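Long-range contacts in acetamidase (Bacillus halodurans, PDB 2II1), which binds calcium ions and probably hydrolyses carbon-nitrogen bonds of linear amides other than peptide bonds: residues A[22-27]-A[62-67]; A[88-93]-A[195-200]; A[126-131]-A[183-188]; A[135-140]-A[174-179]; A[156-161]-A[227-232]. One frame throughout, in Å; residues are numbered along the deposited sequence.

Strand 176-184 carries both contact 3 and contact 4, whose centres lie about 25 Å apart, and so joins the metal centre to the far side of the fold. At the distant end contact 4 runs on into contact 1, centres about 10 Å apart, through a probable hydrogen bond of 2.8 Å from Leu64 N to Leu178 O. At the metal end contact 2 lies about 10 Å from contact 3, centre to centre; Glu198 and His184 bind one calcium. Contact 5 holds Asp157 on the second calcium, and water 1 and Asp182 link the two ions. Contacts 3 and 5 touch, Met187 CE within 3.2 Å of Asp157 O, whereas contact 1 stays remote from the metals.

Contact 1 (A[22-27]-A[62-67]); sequences ASCQSG and GPLYVE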
# COMPACT_ATOMS: atom_id res chain seq x y z
N ALA A 22 0.09 -28.01 -23.66
CA ALA A 22 -1.00 -28.76 -23.06
C ALA A 22 -2.31 -28.02 -23.25
O ALA A 22 -2.34 -26.81 -23.52
CB ALA A 22 -0.75 -28.97 -21.63
N SER A 23 -3.39 -28.78 -23.15
CA SER A 23 -4.74 -28.28 -23.30
C SER A 23 -5.56 -28.76 -22.14
O SER A 23 -5.26 -29.84 -21.59
CB SER A 23 -5.41 -28.82 -24.56
OG SER A 23 -4.71 -28.45 -25.72
N CYS A 24 -6.58 -27.97 -21.78
CA CYS A 24 -7.63 -28.41 -20.86
C CYS A 24 -9.00 -27.88 -21.27
O CYS A 24 -9.13 -27.12 -22.22
CB CYS A 24 -7.31 -27.98 -19.42
SG CYS A 24 -7.45 -26.25 -19.11
N GLN A 25 -10.02 -28.34 -20.56
CA GLN A 25 -11.36 -27.80 -20.69
C GLN A 25 -11.58 -26.86 -19.52
O GLN A 25 -10.89 -26.95 -18.51
CB GLN A 25 -12.42 -28.91 -20.64
CG GLN A 25 -12.25 -30.05 -21.65
CD GLN A 25 -12.35 -29.60 -23.12
OE1 GLN A 25 -13.18 -28.76 -23.48
NE2 GLN A 25 -11.49 -30.18 -23.96
N SER A 26 -12.57 -25.98 -19.65
CA SER A 26 -13.03 -25.17 -18.53
C SER A 26 -13.38 -26.09 -17.34
O SER A 26 -14.06 -27.11 -17.51
CB SER A 26 -14.27 -24.38 -18.92
OG SER A 26 -14.64 -23.48 -17.89
N GLY A 27 -12.88 -25.73 -16.16
CA GLY A 27 -13.17 -26.42 -14.92
C GLY A 27 -12.17 -27.48 -14.53
O GLY A 27 -12.26 -28.06 -13.45
N GLY A 62 4.33 -23.39 -19.16
CA GLY A 62 3.23 -23.11 -20.09
C GLY A 62 3.77 -23.03 -21.51
O GLY A 62 4.94 -23.34 -21.74
N PRO A 63 2.92 -22.59 -22.47
CA PRO A 63 1.55 -22.13 -22.29
C PRO A 63 0.49 -23.23 -22.31
O PRO A 63 0.64 -24.22 -22.98
CB PRO A 63 1.33 -21.16 -23.46
CG PRO A 63 2.44 -21.39 -24.42
CD PRO A 63 3.36 -22.45 -23.87
N LEU A 64 -0.57 -23.02 -21.53
CA LEU A 64 -1.70 -23.94 -21.47
C LEU A 64 -2.81 -23.39 -22.36
O LEU A 64 -3.22 -22.23 -22.17
CB LEU A 64 -2.19 -24.05 -20.02
CG LEU A 64 -3.54 -24.74 -19.84
CD1 LEU A 64 -3.41 -26.27 -20.02
CD2 LEU A 64 -4.17 -24.36 -18.51
N TYR A 65 -3.30 -24.22 -23.29
CA TYR A 65 -4.46 -23.89 -24.13
C TYR A 65 -5.74 -24.33 -23.41
O TYR A 65 -5.97 -25.54 -23.19
CB TYR A 65 -4.37 -24.56 -25.52
CG TYR A 65 -5.29 -23.93 -26.56
CD1 TYR A 65 -6.66 -24.21 -26.58
CD2 TYR A 65 -4.80 -23.04 -27.51
CE1 TYR A 65 -7.52 -23.65 -27.52
CE2 TYR A 65 -5.65 -22.46 -28.47
CZ TYR A 65 -7.02 -22.77 -28.45
OH TYR A 65 -7.91 -22.22 -29.36
N VAL A 66 -6.57 -23.34 -23.05
CA VAL A 66 -7.87 -23.59 -22.42
C VAL A 66 -8.95 -23.60 -23.53
O VAL A 66 -9.30 -22.55 -24.09
CB VAL A 66 -8.18 -22.53 -21.33
CG1 VAL A 66 -9.48 -22.83 -20.59
CG2 VAL A 66 -7.01 -22.41 -20.36
N GLU A 67 -9.43 -24.79 -23.88
CA GLU A 67 -10.43 -24.93 -24.98
C GLU A 67 -11.75 -24.36 -24.51
O GLU A 67 -12.11 -24.55 -23.36
CB GLU A 67 -10.65 -26.39 -25.36
CG GLU A 67 -9.42 -27.07 -25.90
CD GLU A 67 -9.71 -28.40 -26.59
OE1 GLU A 67 -10.86 -28.94 -26.55
OE2 GLU A 67 -8.76 -28.91 -27.22
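A parallel pair of strands, 22-25 beside 60-67, makes up this contact, their short axes 34° from parallel. The bonding alternates as parallel pairing requires. Tyr65 N donates to Ala22 O at 2.8 Å, in the carbonyl plane, and Tyr65 O accepts from Cys24 N at 2.9 Å, so that Tyr65 straddles Ser23. Cys24 in turn receives Glu67 N on its own O, also at 2.9 Å. Strand 60-67 is an inner member of a mixed sheet: it pairs antiparallel with strand 176-184 as well, through Leu64 and Leu178. Side chains alternate between the faces. On one face Cys24 SG, set between its backbone N and carbonyl carbon (chi1 71°), rests on Leu64 CD2 at 3.8 Å and on Val66 CG2 at 4.1 Å, and Val207 of strand 201-210 covers both Cys24 and Val66. On the other face, Gln25 and Glu67 cross obliquely; Gln25 folds at chi2 and NE2 donates a hydrogen bond to Glu67 OE1 at 2.9 Å. The donor descends on that oxygen from above the carboxylate, 61° out of its plane, and amide and carboxylate stand almost perpendicular, the Glu67 chain running extended beyond CG to meet it.

Contact 2 (A[88-93]-A[195-200]); sequences GVMTAA and CGVEIA. With CA (calcium ion), chain F.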
# COMPACT_ATOMS: atom_id res chain seq x y z
N GLY A 88 15.02 -21.44 -0.53
CA GLY A 88 14.88 -20.24 -1.34
C GLY A 88 16.18 -19.46 -1.49
O GLY A 88 17.19 -19.83 -0.92
N VAL A 89 16.12 -18.37 -2.25
CA VAL A 89 17.31 -17.57 -2.60
C VAL A 89 16.90 -16.08 -2.78
O VAL A 89 15.84 -15.74 -3.35
CB VAL A 89 18.03 -18.08 -3.90
CG1 VAL A 89 19.26 -17.25 -4.23
CG2 VAL A 89 18.44 -19.55 -3.79
N MSE A 90 17.75 -15.20 -2.25
CA MSE A 90 17.65 -13.78 -2.49
C MSE A 90 19.00 -13.23 -2.95
O MSE A 90 20.07 -13.72 -2.54
CB MSE A 90 17.21 -13.02 -1.23
CG MSE A 90 15.81 -13.36 -0.71
SE MSE A 90 15.20 -12.14 0.71
CE MSE A 90 14.64 -10.74 -0.43
N THR A 91 18.90 -12.19 -3.78
CA THR A 91 20.02 -11.45 -4.30
C THR A 91 19.85 -9.92 -4.03
O THR A 91 18.84 -9.32 -4.41
CB THR A 91 20.20 -11.70 -5.83
OG1 THR A 91 19.13 -11.08 -6.55
CG2 THR A 91 20.23 -13.17 -6.15
N ALA A 92 20.85 -9.33 -3.36
CA ALA A 92 21.00 -7.87 -3.25
C ALA A 92 22.08 -7.41 -4.23
O ALA A 92 23.22 -7.85 -4.12
CB ALA A 92 21.39 -7.47 -1.81
N ALA A 93 21.70 -6.54 -5.18
CA ALA A 93 22.61 -6.02 -6.24
C ALA A 93 22.60 -4.49 -6.29
O ALA A 93 21.57 -3.90 -6.57
CB ALA A 93 22.20 -6.56 -7.62
N CYS A 195 13.69 -8.74 -5.20
CA CYS A 195 13.22 -10.11 -5.21
C CYS A 195 12.47 -10.44 -3.93
O CYS A 195 12.57 -9.72 -2.92
CB CYS A 195 14.44 -11.01 -5.38
SG CYS A 195 15.68 -10.88 -4.07
N GLY A 196 11.70 -11.52 -3.99
CA GLY A 196 11.13 -12.14 -2.81
C GLY A 196 12.11 -13.22 -2.41
O GLY A 196 13.24 -13.25 -2.88
N VAL A 197 11.69 -14.12 -1.53
CA VAL A 197 12.49 -15.29 -1.30
C VAL A 197 12.17 -16.18 -2.50
O VAL A 197 11.10 -16.75 -2.56
CB VAL A 197 12.15 -16.00 0.04
CG1 VAL A 197 13.03 -17.24 0.22
CG2 VAL A 197 12.32 -15.03 1.20
N GLU A 198 13.08 -16.26 -3.46
CA GLU A 198 12.83 -16.94 -4.74
C GLU A 198 12.96 -18.45 -4.58
O GLU A 198 13.96 -18.93 -4.03
CB GLU A 198 13.82 -16.48 -5.79
CG GLU A 198 13.90 -14.97 -5.96
CD GLU A 198 12.64 -14.39 -6.55
OE1 GLU A 198 11.87 -15.11 -7.24
OE2 GLU A 198 12.38 -13.21 -6.33
N ILE A 199 11.97 -19.20 -5.09
CA ILE A 199 11.91 -20.64 -4.90
C ILE A 199 11.11 -21.39 -5.98
O ILE A 199 10.19 -20.85 -6.55
CB ILE A 199 11.31 -20.95 -3.49
CG1 ILE A 199 11.73 -22.34 -3.00
CG2 ILE A 199 9.78 -20.74 -3.47
CD1 ILE A 199 11.50 -22.54 -1.55
N ALA A 200 11.49 -22.63 -6.25
CA ALA A 200 10.75 -23.50 -7.14
C ALA A 200 9.66 -24.24 -6.38
O ALA A 200 9.65 -24.34 -5.15
CB ALA A 200 11.66 -24.52 -7.79
CA CA F . 10.68 -13.61 -7.93
O HOH W 1 10.47 -11.68 -8.24
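Glu198 OE2 is the best-held polar atom here, gripped twice: by the calcium ion at 2.4 Å and by Gly196 N, whose bond of 3.0 Å arrives from above the carboxylate, 38° out of its plane. The other oxygen, OE1, lies closer still to the ion, at 2.0 Å. A bend at chi2 (-68°) turns the carboxylate away from strand 87-92, while CB and CG of the same residue stay packed on Val89 O. The backbone completes the hold. Val89 and Glu198 form a single antiparallel hydrogen-bonded pair: Val89 N reaches Glu198 O at 2.9 Å on a lone pair, and Glu198 N returns to Val89 O at 2.8 Å from above the carbonyl plane. Further along, the bridge gives way to a sulfur acceptor, Thr91 N donating to Cys195 SG at 3.5 Å with a nearly straight N-H (162°). Met90, present as selenomethionine, lays its CE against the same sulfur at 3.8 Å, and its selenium faces Val197 CG2. An alanine in place of Cys195 would lose the acceptor of Thr91 N and would probably loosen the seat of Met90. At Gly88 a CB would run into Val197 CG1, so the lack of a side chain lets the strands close up. Met263 of the second subunit packs on Met90. Edge strand 87-92 of a four-stranded antiparallel sheet thus backs a metal ligand: Glu198 binds in the bidentate fashion familiar from calcium sites, and Asp182, His184 and a water complete the site.

Contact 3 (A[126-131]-A[183-188]); sequences LPLQPM and LHAAMG. With CA (calcium ion), chain F.
Leu183 opens the antiparallel join of strand 176-184 with strand 131-136, its CA donating a CH to Met131 O at 3.3 Å while CD2 closes over the same oxygen. His184 then forms the hydrogen-bonded pair with Met131. Its N donates to Met131 O and its O accepts from Met131 N, both at 3.1 Å. The imidazole leaves the strand beside the Met131 side chain and offers NE2 to the calcium at 2.1 Å, in a site that Asp182 and Glu198 complete. Its other nitrogen, ND1, is buried without a polar partner in the model; the selenium of Met131, a selenomethionine, lies 3.6 Å from ND1, at the ring edge. Next, Ala185 O takes Gln129 N at 2.7 Å from above the carbonyl plane, and Ala185 CB rests on Leu128 CD1. Ala186 turns its backbone to Val197, and also packs on Gly267 of the second subunit. Met187, likewise selenomethionine, crosses Met131 at about a right angle, its CB against the Met131 selenium. The backbone N of Met187 finally donates to a water at 3.0 Å, which sits 2.7 Å from Gln129 OE1, one of several acceptors competing for its protons.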
# COMPACT_ATOMS: atom_id res chain seq x y z
N LEU A 126 10.90 -16.12 9.09
CA LEU A 126 9.73 -15.53 8.45
C LEU A 126 8.65 -16.58 8.25
O LEU A 126 8.94 -17.75 8.09
CB LEU A 126 10.09 -14.88 7.12
CG LEU A 126 11.36 -14.03 7.03
CD1 LEU A 126 11.39 -13.26 5.74
CD2 LEU A 126 11.50 -13.08 8.22
N PRO A 127 7.39 -16.15 8.24
CA PRO A 127 6.33 -17.10 7.95
C PRO A 127 6.42 -17.55 6.51
O PRO A 127 6.73 -16.75 5.63
CB PRO A 127 5.03 -16.32 8.20
CG PRO A 127 5.43 -15.00 8.74
CD PRO A 127 6.88 -14.79 8.49
N LEU A 128 6.23 -18.85 6.29
CA LEU A 128 6.10 -19.38 4.93
C LEU A 128 4.77 -18.87 4.35
O LEU A 128 3.70 -19.19 4.88
CB LEU A 128 6.11 -20.92 4.95
CG LEU A 128 6.00 -21.63 3.60
CD1 LEU A 128 7.12 -21.24 2.65
CD2 LEU A 128 6.03 -23.11 3.85
N GLN A 129 4.86 -18.02 3.31
CA GLN A 129 3.68 -17.44 2.62
C GLN A 129 3.84 -17.58 1.11
O GLN A 129 4.28 -16.64 0.40
CB GLN A 129 3.47 -15.99 3.07
CG GLN A 129 2.97 -15.96 4.49
CD GLN A 129 2.87 -14.58 5.07
OE1 GLN A 129 3.62 -13.68 4.69
NE2 GLN A 129 1.96 -14.41 6.01
N PRO A 130 3.53 -18.79 0.60
CA PRO A 130 3.74 -19.07 -0.81
C PRO A 130 2.83 -18.23 -1.68
O PRO A 130 1.65 -18.11 -1.38
CB PRO A 130 3.42 -20.56 -0.94
CG PRO A 130 2.62 -20.92 0.27
CD PRO A 130 3.01 -19.97 1.34
N MSE A 131 3.39 -17.67 -2.73
CA MSE A 131 2.65 -16.86 -3.68
C MSE A 131 3.20 -17.08 -5.09
O MSE A 131 4.31 -17.59 -5.25
CB MSE A 131 2.74 -15.40 -3.29
CG MSE A 131 4.17 -14.96 -3.00
SE MSE A 131 4.56 -13.05 -3.28
CE MSE A 131 4.17 -12.79 -5.29
N LEU A 183 7.62 -18.32 -8.15
CA LEU A 183 7.05 -18.55 -6.83
C LEU A 183 7.96 -17.94 -5.77
O LEU A 183 9.17 -17.87 -5.98
CB LEU A 183 6.87 -20.04 -6.58
CG LEU A 183 6.05 -20.87 -7.57
CD1 LEU A 183 5.83 -22.29 -7.01
CD2 LEU A 183 4.71 -20.21 -7.89
N HIS A 184 7.36 -17.49 -4.66
CA HIS A 184 8.10 -16.97 -3.50
C HIS A 184 7.59 -17.63 -2.26
O HIS A 184 6.41 -17.96 -2.14
CB HIS A 184 7.95 -15.47 -3.31
CG HIS A 184 8.38 -14.67 -4.51
ND1 HIS A 184 7.73 -13.53 -4.91
CD2 HIS A 184 9.37 -14.88 -5.40
CE1 HIS A 184 8.32 -13.05 -6.00
NE2 HIS A 184 9.31 -13.86 -6.32
N ALA A 185 8.52 -17.81 -1.33
CA ALA A 185 8.25 -18.39 -0.03
C ALA A 185 7.85 -17.26 0.93
O ALA A 185 7.18 -17.48 1.96
CB ALA A 185 9.49 -19.13 0.44
N ALA A 186 8.24 -16.03 0.59
CA ALA A 186 7.88 -14.86 1.34
C ALA A 186 8.18 -13.65 0.50
O ALA A 186 9.11 -13.69 -0.32
CB ALA A 186 8.66 -14.80 2.63
N MSE A 187 7.41 -12.58 0.72
CA MSE A 187 7.59 -11.30 0.02
C MSE A 187 6.60 -10.30 0.60
O MSE A 187 5.45 -10.63 0.86
CB MSE A 187 7.31 -11.42 -1.48
CG MSE A 187 7.89 -10.29 -2.32
SE MSE A 187 6.88 -10.04 -3.96
CE MSE A 187 5.32 -9.04 -3.30
N GLY A 188 7.06 -9.07 0.80
CA GLY A 188 6.21 -7.99 1.27
C GLY A 188 5.83 -7.04 0.15
O GLY A 188 6.50 -6.98 -0.88
CA CA F . 10.68 -13.61 -7.93
O HOH W 2 5.45 -12.92 2.93
O HOH W 3 4.26 -10.66 3.52
O HOH W 1 10.47 -11.68 -8.24

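Contact 4 (A[135-140]-A[174-179]); sequences IGTAPP and DGALLA
Tight at one end and watered at the other, this contact pairs strand 131-136 with the N-terminal part of strand 176-184. The tight end is the antiparallel hydrogen-bonded pair of Gly136 and Ala179. Gly136 N meets Ala179 O at 3.2 Å and Ala179 N meets Gly136 O at 3.1 Å, both donors lying nearly along the C=O axes. Over this pair Leu178, its CG anti to the backbone N, lays CD1 within 3.4 Å of Gly136 O and 4.0 Å from Ile135 CG1, the two side chains crossing obliquely. Beyond Thr137 the chains part from regular pairing. Ala176 carries the positive phi of a classic gamma turn, closed by Leu177 N on Gly175 O at 2.8 Å, and this twist leaves Ala176 O facing the loop after strand 131-136. There Ala138 N donates to it almost straight, at 3.1 Å and 172°. A water joins in, donating to Ala176 O at 3.0 Å and to Ala138 O at 2.9 Å, so that Ala176 O is gripped twice. Here the pairing is less regular, and the side-chain contact is Ala138 CB on Leu177 CD1 and Thr137 CG2 beside Ala176 CB. Thr137 OG1 is hydrogen-bonded to Pro170 O. Among its neighbours the pair is an interior piece of sheet: strand 153-155 bonds to Ile135 through Gly154, strand 60-67 flanks strand 176-184, and Leu75, Ile77 and Leu169 of the nine-stranded sheet press on Thr137 and Leu178.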
# COMPACT_ATOMS: atom_id res chain seq x y z
N ILE A 135 2.12 -14.63 -13.41
CA ILE A 135 0.98 -15.34 -13.95
C ILE A 135 0.38 -14.48 -15.06
O ILE A 135 0.11 -13.31 -14.84
CB ILE A 135 -0.05 -15.66 -12.84
CG1 ILE A 135 -1.12 -16.64 -13.37
CG2 ILE A 135 -0.67 -14.38 -12.29
CD1 ILE A 135 -2.00 -17.22 -12.31
N GLY A 136 0.16 -15.04 -16.25
CA GLY A 136 -0.34 -14.25 -17.36
C GLY A 136 -0.84 -15.05 -18.53
O GLY A 136 -0.56 -16.26 -18.65
N THR A 137 -1.63 -14.37 -19.37
CA THR A 137 -2.09 -14.89 -20.66
C THR A 137 -1.34 -14.15 -21.79
O THR A 137 -0.61 -13.18 -21.53
CB THR A 137 -3.63 -14.72 -20.79
OG1 THR A 137 -3.99 -13.34 -20.67
CG2 THR A 137 -4.35 -15.55 -19.69
N ALA A 138 -1.51 -14.61 -23.03
CA ALA A 138 -0.82 -14.02 -24.17
C ALA A 138 -1.45 -12.69 -24.58
O ALA A 138 -2.69 -12.61 -24.75
CB ALA A 138 -0.83 -14.99 -25.37
N PRO A 139 -0.62 -11.65 -24.79
CA PRO A 139 -1.16 -10.36 -25.25
C PRO A 139 -1.58 -10.49 -26.71
O PRO A 139 -1.05 -11.36 -27.40
CB PRO A 139 0.02 -9.37 -25.08
CG PRO A 139 1.16 -10.16 -24.49
CD PRO A 139 0.85 -11.62 -24.66
N PRO A 140 -2.54 -9.66 -27.18
CA PRO A 140 -2.96 -9.81 -28.57
C PRO A 140 -1.91 -9.31 -29.56
O PRO A 140 -1.86 -9.79 -30.70
CB PRO A 140 -4.25 -8.96 -28.65
CG PRO A 140 -4.16 -8.00 -27.56
CD PRO A 140 -3.27 -8.59 -26.49
N ASP A 174 -7.47 -16.80 -28.79
CA ASP A 174 -8.29 -17.97 -28.46
C ASP A 174 -7.43 -19.02 -27.73
O ASP A 174 -6.24 -19.23 -28.06
CB ASP A 174 -8.96 -18.57 -29.70
CG ASP A 174 -10.09 -17.69 -30.30
OD1 ASP A 174 -10.56 -16.67 -29.72
OD2 ASP A 174 -10.51 -18.03 -31.42
N GLY A 175 -8.02 -19.67 -26.72
CA GLY A 175 -7.30 -20.57 -25.85
C GLY A 175 -6.58 -19.91 -24.68
O GLY A 175 -6.08 -20.61 -23.80
N ALA A 176 -6.48 -18.59 -24.67
CA ALA A 176 -5.84 -17.80 -23.56
C ALA A 176 -4.31 -17.88 -23.54
O ALA A 176 -3.64 -16.85 -23.59
CB ALA A 176 -6.41 -18.21 -22.20
N LEU A 177 -3.80 -19.11 -23.42
CA LEU A 177 -2.37 -19.43 -23.31
C LEU A 177 -1.78 -18.91 -22.01
O LEU A 177 -1.06 -17.91 -21.98
CB LEU A 177 -1.56 -18.93 -24.50
CG LEU A 177 -2.05 -19.42 -25.87
CD1 LEU A 177 -1.24 -18.73 -26.92
CD2 LEU A 177 -1.99 -20.91 -26.02
N LEU A 178 -2.11 -19.65 -20.94
CA LEU A 178 -1.76 -19.33 -19.55
C LEU A 178 -0.38 -19.93 -19.22
O LEU A 178 -0.09 -21.04 -19.60
CB LEU A 178 -2.81 -19.92 -18.58
CG LEU A 178 -2.67 -19.67 -17.08
CD1 LEU A 178 -2.63 -18.18 -16.71
CD2 LEU A 178 -3.79 -20.36 -16.29
N ALA A 179 0.44 -19.16 -18.52
CA ALA A 179 1.79 -19.56 -18.13
C ALA A 179 2.01 -18.97 -16.74
O ALA A 179 1.46 -17.92 -16.42
CB ALA A 179 2.83 -19.00 -19.15
O HOH W 4 -5.00 -14.31 -24.27

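Contact 5 (A[156-161]-A[227-232]); sequences LDTKDI and MTIASA. With CA (calcium ion), chain E.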
# COMPACT_ATOMS: atom_id res chain seq x y z
N LEU A 156 3.65 -9.55 -11.93
CA LEU A 156 2.77 -8.72 -11.08
C LEU A 156 3.32 -8.59 -9.67
O LEU A 156 3.01 -7.61 -8.98
CB LEU A 156 1.35 -9.34 -11.02
CG LEU A 156 0.47 -9.32 -12.28
CD1 LEU A 156 -0.87 -10.02 -12.13
CD2 LEU A 156 0.20 -7.89 -12.76
N ASP A 157 4.11 -9.59 -9.24
CA ASP A 157 4.59 -9.68 -7.86
C ASP A 157 3.59 -9.16 -6.82
O ASP A 157 3.88 -8.24 -6.04
CB ASP A 157 5.99 -9.06 -7.74
CG ASP A 157 7.03 -9.83 -8.52
OD1 ASP A 157 6.88 -11.07 -8.66
OD2 ASP A 157 8.00 -9.22 -9.00
N THR A 158 2.42 -9.80 -6.80
CA THR A 158 1.31 -9.44 -5.93
C THR A 158 1.15 -10.56 -4.92
O THR A 158 0.87 -11.72 -5.28
CB THR A 158 0.02 -9.19 -6.80
OG1 THR A 158 0.24 -8.03 -7.61
CG2 THR A 158 -1.24 -8.99 -5.99
N LYS A 159 1.34 -10.22 -3.64
CA LYS A 159 1.39 -11.21 -2.57
C LYS A 159 0.03 -11.82 -2.24
O LYS A 159 -0.05 -12.86 -1.57
CB LYS A 159 2.08 -10.64 -1.31
CG LYS A 159 1.22 -9.77 -0.39
CD LYS A 159 1.97 -9.33 0.86
CE LYS A 159 1.08 -8.45 1.72
NZ LYS A 159 1.69 -8.03 3.02
N ASP A 160 -1.04 -11.19 -2.72
CA ASP A 160 -2.38 -11.74 -2.53
C ASP A 160 -2.69 -12.87 -3.53
O ASP A 160 -3.70 -13.57 -3.39
CB ASP A 160 -3.43 -10.63 -2.61
CG ASP A 160 -3.41 -9.73 -1.37
OD1 ASP A 160 -3.47 -10.28 -0.26
OD2 ASP A 160 -3.33 -8.49 -1.50
N ILE A 161 -1.80 -13.06 -4.50
CA ILE A 161 -1.90 -14.22 -5.41
C ILE A 161 -1.28 -15.43 -4.73
O ILE A 161 -0.11 -15.75 -4.93
CB ILE A 161 -1.28 -13.92 -6.79
CG1 ILE A 161 -1.94 -12.69 -7.41
CG2 ILE A 161 -1.47 -15.11 -7.76
CD1 ILE A 161 -1.50 -12.43 -8.86
N MSE A 227 -10.02 -7.15 -5.53
CA MSE A 227 -9.03 -6.14 -5.90
C MSE A 227 -8.83 -6.02 -7.37
O MSE A 227 -8.70 -7.02 -8.05
CB MSE A 227 -7.67 -6.48 -5.32
CG MSE A 227 -7.75 -6.98 -3.92
SE MSE A 227 -5.96 -7.24 -3.24
CE MSE A 227 -6.53 -8.32 -1.70
N THR A 228 -8.73 -4.77 -7.81
CA THR A 228 -8.33 -4.44 -9.16
C THR A 228 -6.82 -4.14 -9.21
O THR A 228 -6.27 -3.46 -8.36
CB THR A 228 -9.18 -3.27 -9.76
OG1 THR A 228 -9.16 -2.13 -8.90
CG2 THR A 228 -10.65 -3.75 -9.96
N ILE A 229 -6.16 -4.70 -10.21
CA ILE A 229 -4.72 -4.56 -10.43
C ILE A 229 -4.40 -3.74 -11.72
O ILE A 229 -4.99 -3.95 -12.80
CB ILE A 229 -4.08 -5.96 -10.54
CG1 ILE A 229 -4.35 -6.77 -9.28
CG2 ILE A 229 -2.58 -5.84 -10.70
CD1 ILE A 229 -4.06 -8.23 -9.41
N ALA A 230 -3.44 -2.83 -11.60
CA ALA A 230 -2.94 -2.12 -12.76
C ALA A 230 -1.43 -1.94 -12.71
O ALA A 230 -0.84 -1.81 -11.63
CB ALA A 230 -3.65 -0.76 -12.92
N SER A 231 -0.82 -1.94 -13.89
CA SER A 231 0.61 -1.67 -14.04
C SER A 231 0.89 -0.51 -14.98
O SER A 231 0.23 -0.37 -16.03
CB SER A 231 1.35 -2.91 -14.55
OG SER A 231 1.14 -3.96 -13.65
N ALA A 232 1.91 0.27 -14.63
CA ALA A 232 2.30 1.44 -15.38
C ALA A 232 3.77 1.74 -15.21
O ALA A 232 4.47 1.12 -14.43
CB ALA A 232 1.44 2.62 -14.94
CA CA E . 8.89 -11.21 -10.06
O HOH W 5 10.36 -9.45 -10.55
O HOH W 1 10.47 -11.68 -8.24
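Three side chains of the loop 156-161 reach strand 225-232, each by its tip. Leu156 CD2 lies 4.0 Å from Ile229 CG2 and 4.1 Å from Ser231 OG, and Thr158 CG2 approaches Ile229 CD1. At the far end Met227, a selenomethionine extended beyond CG, sets CE 3.2 Å and SE 3.4 Å from Asp160 OD2, crossing the aspartate at about a right angle. The backbones run nearly antiparallel, 162° apart, yet stay too distant for sheet pairing, so side chains alone fill the gap. A type I turn, Thr158 to Ile161, closed by Ile161 N on Thr158 O at 3.1 Å, directs Asp160 toward the strand. Thr158 OG1 is held by Ser274, Ser231 OG by Thr282, and Asp160 OD2 by a salt bridge to Arg284 of strand 281-288. An alanine in place of Asp160 would remove that salt bridge and would probably leave Met227 and Arg284 less firmly placed. Farther out, Asp157 turns from the strand to bind a calcium ion with both carboxylate oxygens, OD1 at 2.5 Å and OD2 at 2.4 Å; Asn155 and Asp182 share the ion. Lys159 forms a salt bridge with Asp270 of the second subunit. The chemistry is thus divided: the face toward the strand is largely apolar, its one carboxylate probably kept ionised by Arg284, while the carboxylate of Asp157, which does not reach the strand, serves the metal, whose charge is likely to polarise the water it shares with a second calcium.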